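Local coordinates for tylactone synthase starter module and modules 1 & 2 (Streptomyces fradiae, PDB 2Z5L), which probably reduces a beta-keto group of the growing polyketide chain, serving as the first ketoreductase of the tylosin polyketide synthase, at residues A301-A304 and E305-G309; D347-V350 and I351-S355; S391-T395 and W396-G400. All blocks are in the same frame, centred on the assembly; numbering follows the deposited sequence.

Contact 1: A301-A304 and E305-G309; sequences AELA and EELRG
Leu-303 and Leu-307, one helical turn apart, press their branched ends together on the buried side of the helix. CD2 of Leu-303 comes to 3.4 Å from Leu-307 CG, tighter than usual for two carbons, and also meets both methyls of Leu-307. The two side chains leave their backbones differently: CG of Leu-303 lies anti to its own nitrogen (chi1 -156°), whereas CG of Leu-307 stays beside the nitrogen (chi1 -64°), and the two side chains cross at a slant. On another side of the helix, Arg-308 folds back over Ala-304. Its chain is extended from CG to NE, and one face of the guanidinium rests on the Ala-304 methyl, with NH1 3.5 Å from CB. Under both pairs runs the regular i to i+4 ladder of an alpha-helix, from Glu-305 N to Ala-301 O at 3.2 Å down to Arg-308 N to Ala-304 O at 2.9 Å. This helix, 300-308, connects strands 286-291 and 313-318 as the crossover of a beta-alpha-beta unit in the Rossmann fold. The leucines lean on Arg-273, Ala-276 and Arg-277 of helix 270-281, and Leu-307 and Ala-304 also touch Val-314. The charged ends are anchored beyond the turn: Glu-306 OE2 forms a salt bridge with Arg-277 NH1, and Arg-308 NH2 donates to Val-314 O, which holds the guanidinium over the alanine.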
# COMPACT_ATOMS: atom_id res chain seq x y z
N ALA A 301 -27.48 -4.85 18.05
CA ALA A 301 -28.71 -4.22 18.52
C ALA A 301 -28.42 -3.19 19.61
O ALA A 301 -28.95 -2.07 19.61
CB ALA A 301 -29.70 -5.30 19.03
N GLU A 302 -27.58 -3.59 20.56
CA GLU A 302 -27.21 -2.71 21.67
C GLU A 302 -26.51 -1.45 21.17
O GLU A 302 -26.85 -0.34 21.57
CB GLU A 302 -26.31 -3.45 22.66
CG GLU A 302 -26.99 -4.60 23.39
CD GLU A 302 -27.18 -5.82 22.51
OE1 GLU A 302 -26.66 -5.82 21.37
OE2 GLU A 302 -27.85 -6.77 22.95
N LEU A 303 -25.53 -1.63 20.28
CA LEU A 303 -24.80 -0.50 19.71
C LEU A 303 -25.70 0.50 18.97
O LEU A 303 -25.58 1.71 19.18
CB LEU A 303 -23.74 -1.03 18.73
CG LEU A 303 -22.50 -0.17 18.41
CD1 LEU A 303 -22.13 -0.36 16.95
CD2 LEU A 303 -22.73 1.28 18.71
N ALA A 304 -26.60 0.00 18.12
CA ALA A 304 -27.50 0.86 17.34
C ALA A 304 -28.41 1.70 18.23
O ALA A 304 -28.65 2.87 17.95
CB ALA A 304 -28.33 0.01 16.38
N GLU A 305 -28.93 1.09 19.30
CA GLU A 305 -29.79 1.80 20.24
C GLU A 305 -29.05 2.97 20.88
O GLU A 305 -29.60 4.07 21.00
CB GLU A 305 -30.28 0.86 21.35
CG GLU A 305 -31.39 -0.10 20.99
CD GLU A 305 -31.80 -0.94 22.21
OE1 GLU A 305 -31.84 -0.36 23.32
OE2 GLU A 305 -32.10 -2.15 22.06
N GLU A 306 -27.81 2.76 21.31
CA GLU A 306 -27.07 3.85 21.93
C GLU A 306 -26.76 4.92 20.89
O GLU A 306 -26.75 6.10 21.22
CB GLU A 306 -25.78 3.32 22.56
CG GLU A 306 -26.05 2.18 23.52
CD GLU A 306 -24.81 1.69 24.25
OE1 GLU A 306 -24.92 0.63 24.91
OE2 GLU A 306 -23.75 2.36 24.16
N LEU A 307 -26.54 4.51 19.64
CA LEU A 307 -26.23 5.46 18.57
C LEU A 307 -27.44 6.34 18.23
O LEU A 307 -27.29 7.52 17.92
CB LEU A 307 -25.74 4.70 17.32
CG LEU A 307 -24.43 3.90 17.38
CD1 LEU A 307 -24.18 3.22 16.06
CD2 LEU A 307 -23.28 4.82 17.72
N ARG A 308 -28.64 5.77 18.27
CA ARG A 308 -29.86 6.53 17.98
C ARG A 308 -30.13 7.51 19.12
O ARG A 308 -30.81 8.51 18.94
CB ARG A 308 -31.05 5.61 17.83
CG ARG A 308 -30.88 4.57 16.79
CD ARG A 308 -32.08 3.66 16.75
NE ARG A 308 -31.89 2.70 15.66
CZ ARG A 308 -31.68 1.39 15.82
NH1 ARG A 308 -31.65 0.88 17.04
NH2 ARG A 308 -31.49 0.61 14.76
N GLY A 309 -29.58 7.20 20.29
CA GLY A 309 -29.76 8.07 21.44
C GLY A 309 -29.11 9.41 21.22
O GLY A 309 -29.43 10.38 21.91

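Contact 2: D347-V350 and I351-S355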
# COMPACT_ATOMS: atom_id res chain seq x y z
N ASP A 347 -3.79 -9.64 8.58
CA ASP A 347 -2.85 -10.38 7.75
C ASP A 347 -1.47 -10.50 8.39
O ASP A 347 -0.88 -9.51 8.81
CB ASP A 347 -2.64 -9.74 6.38
CG ASP A 347 -1.54 -10.44 5.58
OD1 ASP A 347 -1.61 -11.69 5.49
OD2 ASP A 347 -0.62 -9.76 5.05
N ASP A 348 -0.97 -11.73 8.44
CA ASP A 348 0.36 -11.97 8.97
C ASP A 348 0.92 -13.28 8.44
O ASP A 348 0.82 -14.34 9.07
CB ASP A 348 0.39 -11.89 10.52
CG ASP A 348 -0.52 -12.90 11.21
OD1 ASP A 348 -1.73 -12.98 10.85
OD2 ASP A 348 -0.03 -13.59 12.14
N ALA A 349 1.49 -13.20 7.24
CA ALA A 349 2.10 -14.33 6.57
C ALA A 349 3.33 -13.87 5.79
O ALA A 349 3.24 -13.00 4.92
CB ALA A 349 1.09 -14.98 5.61
N VAL A 350 4.49 -14.43 6.12
CA VAL A 350 5.73 -14.09 5.44
C VAL A 350 5.66 -14.54 4.00
O VAL A 350 4.87 -15.42 3.64
CB VAL A 350 6.95 -14.77 6.10
CG1 VAL A 350 7.20 -14.17 7.47
CG2 VAL A 350 6.71 -16.27 6.21
N ILE A 351 6.51 -13.93 3.18
CA ILE A 351 6.58 -14.22 1.75
C ILE A 351 6.75 -15.70 1.40
O ILE A 351 6.12 -16.21 0.46
CB ILE A 351 7.73 -13.44 1.11
CG1 ILE A 351 7.51 -11.95 1.34
CG2 ILE A 351 7.82 -13.76 -0.40
CD1 ILE A 351 8.69 -11.09 0.91
N ASP A 352 7.60 -16.38 2.15
CA ASP A 352 7.84 -17.80 1.88
C ASP A 352 6.59 -18.63 2.07
O ASP A 352 6.46 -19.70 1.48
CB ASP A 352 8.94 -18.36 2.80
CG ASP A 352 9.14 -19.85 2.62
OD1 ASP A 352 9.52 -20.28 1.51
OD2 ASP A 352 8.92 -20.61 3.59
N THR A 353 5.65 -18.13 2.87
CA THR A 353 4.42 -18.86 3.13
C THR A 353 3.19 -18.14 2.59
O THR A 353 2.07 -18.54 2.89
CB THR A 353 4.21 -19.09 4.64
OG1 THR A 353 3.94 -17.84 5.28
CG2 THR A 353 5.46 -19.70 5.25
N LEU A 354 3.39 -17.07 1.82
CA LEU A 354 2.27 -16.32 1.26
C LEU A 354 1.61 -17.11 0.13
O LEU A 354 2.14 -17.20 -0.97
CB LEU A 354 2.77 -14.96 0.75
CG LEU A 354 1.76 -13.93 0.18
CD1 LEU A 354 0.69 -13.65 1.17
CD2 LEU A 354 2.50 -12.64 -0.16
N SER A 355 0.45 -17.69 0.43
CA SER A 355 -0.28 -18.47 -0.57
C SER A 355 -1.18 -17.56 -1.42
O SER A 355 -1.62 -16.50 -0.97
CB SER A 355 -1.12 -19.53 0.13
OG SER A 355 -2.08 -18.93 0.97
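The carbonyl oxygen of Val-350 is gripped twice by Thr-353. The Thr-353 amide donates to Val-350 O at 2.9 Å, arriving well above the carbonyl plane, and the hydroxyl OG1 donates to the same Val-350 O at 3.1 Å. Both donors approach from one face of that plane, closing a compact ring of backbone and side chain. The hydroxyl can do this because OG1 sits between the backbone nitrogen and the carbonyl carbon of its own residue (chi1 69°), which turns it back over the turn. Val-350 CG2 comes within 3.3 Å of Thr-353 OG1 and 3.8 Å of Thr-353 CG2, completing the close part of the contact. A second i to i+3 backbone bond, from Leu-354 N to Ile-351 O at 3.2 Å, follows one residue on. Beside this, Ala-349 makes only a loose approach, its CB 4.1 Å from Thr-353 OG1. Val-350, Asp-352 and Thr-353 belong to the exposed side. The buried side is formed by Ile-351 and Leu-354, which pack on Phe-168 of helix 160-175; Leu-354 also reaches Ile-126 of helix 119-135 and Ala-403 of helix 402-419. Gln-130 NE2 donates to the carbonyl oxygens of Ile-351 and Leu-354, and Glu-175 OE1 accepts from Ile-351 N, fixing the turn against these helices. The two successive i to i+3 bonds mark a short 3-10 segment, residues 351-353, which brings the loop after strand 338-341 round to Ser-355, the N-cap of helix 356-376.

Contact 3: S391-T395 and W396-G400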
# COMPACT_ATOMS: atom_id res chain seq x y z
N SER A 391 -3.00 1.57 5.89
CA SER A 391 -2.06 1.14 6.91
C SER A 391 -0.66 1.61 6.50
O SER A 391 -0.35 1.69 5.31
CB SER A 391 -2.06 -0.39 7.03
OG SER A 391 -1.07 -0.83 7.94
N VAL A 392 0.17 1.92 7.49
CA VAL A 392 1.54 2.37 7.24
C VAL A 392 2.33 1.22 6.60
O VAL A 392 3.40 1.43 6.01
CB VAL A 392 2.24 2.80 8.56
CG1 VAL A 392 2.47 1.58 9.43
CG2 VAL A 392 3.54 3.52 8.25
N THR A 393 1.80 0.01 6.72
CA THR A 393 2.45 -1.16 6.14
C THR A 393 2.56 -1.02 4.63
O THR A 393 3.51 -1.53 4.02
CB THR A 393 1.68 -2.44 6.47
OG1 THR A 393 0.35 -2.34 5.94
CG2 THR A 393 1.61 -2.66 7.99
N GLY A 394 1.59 -0.33 4.03
CA GLY A 394 1.59 -0.13 2.60
C GLY A 394 2.28 1.14 2.15
O GLY A 394 2.27 1.45 0.96
N THR A 395 2.86 1.89 3.09
CA THR A 395 3.56 3.13 2.73
C THR A 395 5.03 3.09 3.15
O THR A 395 5.88 3.63 2.45
CB THR A 395 2.92 4.38 3.38
OG1 THR A 395 1.51 4.39 3.12
CG2 THR A 395 3.53 5.65 2.79
N TRP A 396 5.32 2.49 4.30
CA TRP A 396 6.71 2.38 4.75
C TRP A 396 7.21 0.96 4.56
O TRP A 396 8.35 0.74 4.16
CB TRP A 396 6.85 2.74 6.23
CG TRP A 396 6.59 4.18 6.53
CD1 TRP A 396 6.34 5.18 5.64
CD2 TRP A 396 6.54 4.78 7.83
NE1 TRP A 396 6.13 6.36 6.29
CE2 TRP A 396 6.25 6.15 7.64
CE3 TRP A 396 6.71 4.29 9.13
CZ2 TRP A 396 6.12 7.04 8.71
CZ3 TRP A 396 6.59 5.17 10.19
CH2 TRP A 396 6.29 6.53 9.97
N GLY A 397 6.35 -0.01 4.84
CA GLY A 397 6.76 -1.39 4.70
C GLY A 397 6.84 -2.05 6.06
O GLY A 397 7.07 -1.37 7.07
N ASN A 398 6.65 -3.36 6.10
CA ASN A 398 6.69 -4.13 7.34
C ASN A 398 6.64 -5.63 7.05
O ASN A 398 5.72 -6.12 6.40
CB ASN A 398 5.51 -3.74 8.23
CG ASN A 398 5.53 -4.45 9.56
OD1 ASN A 398 6.51 -4.38 10.30
ND2 ASN A 398 4.43 -5.14 9.88
N ALA A 399 7.63 -6.35 7.57
CA ALA A 399 7.73 -7.79 7.35
C ALA A 399 6.51 -8.61 7.76
O ALA A 399 5.79 -8.26 8.69
CB ALA A 399 8.97 -8.33 8.09
N GLY A 400 6.29 -9.72 7.05
CA GLY A 400 5.17 -10.59 7.34
C GLY A 400 3.83 -10.10 6.85
O GLY A 400 2.84 -10.81 7.01
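One face of the Trp-396 indole is covered by the methyl CG2 of Val-392. It lies 3.2 Å above the ring plane, displaced toward the rim, in a CH-pi contact 28° off the normal of the six-membered ring. The closest ring atom is CD2, 3.3 Å from Val-392 CG2. That methyl is brought there because CG2 is anti to the valine nitrogen, while Trp-396 keeps its CG beside its own. Phe-498 meets the indole edge-to-face, and the Trp-482 ring meets it at about 40°. The pair stands in the loop between strand 386-391 and helix 402-419 of the Rossmann fold, the region that in short-chain dehydrogenases/reductases carries active-site residues. The backbone of the loop winds around Val-392 O, which accepts from Thr-395 N at 3.0 Å in a 3-10 turn and from Trp-396 N at 2.8 Å in a nearly straight bond; a third, weak bond comes from Gly-397 N. Gly-397 CA makes a CA-H...O contact with Thr-393 O, 3.3 Å away, at backbone angles that require a glycine. Beyond it, Asn-398 CB touches Thr-393 CG2; its carboxamide is held at ND2 by Gln-401 OE1 and Gly-443 O and at OD1 by Arg-450 NH2, whereas its buried backbone N has no partner in the model.

How the contacts relate
All three contacts are local, in series along the chain, and neither nest nor cross. Contact 1 comes first, within the helix joining strands 286-291 and 313-318 at the outer end of the ketoreductase strands. Contact 2 closes a turn in the loop between strand 338-341 and helix 356-376, facing helices 119-135 and 160-175, which come earlier in the chain. Contact 3 closes a turn in the loop from strand 386-391 to helix 402-419, close to the centre of the molecule. Contacts 2 and 3 touch, Val-350 CG1 lying 4.1 Å from Gly-400 CA, and Glu-175 bonds to both loops. Contact 1 stands apart, about 22 Å from either by nearest atoms.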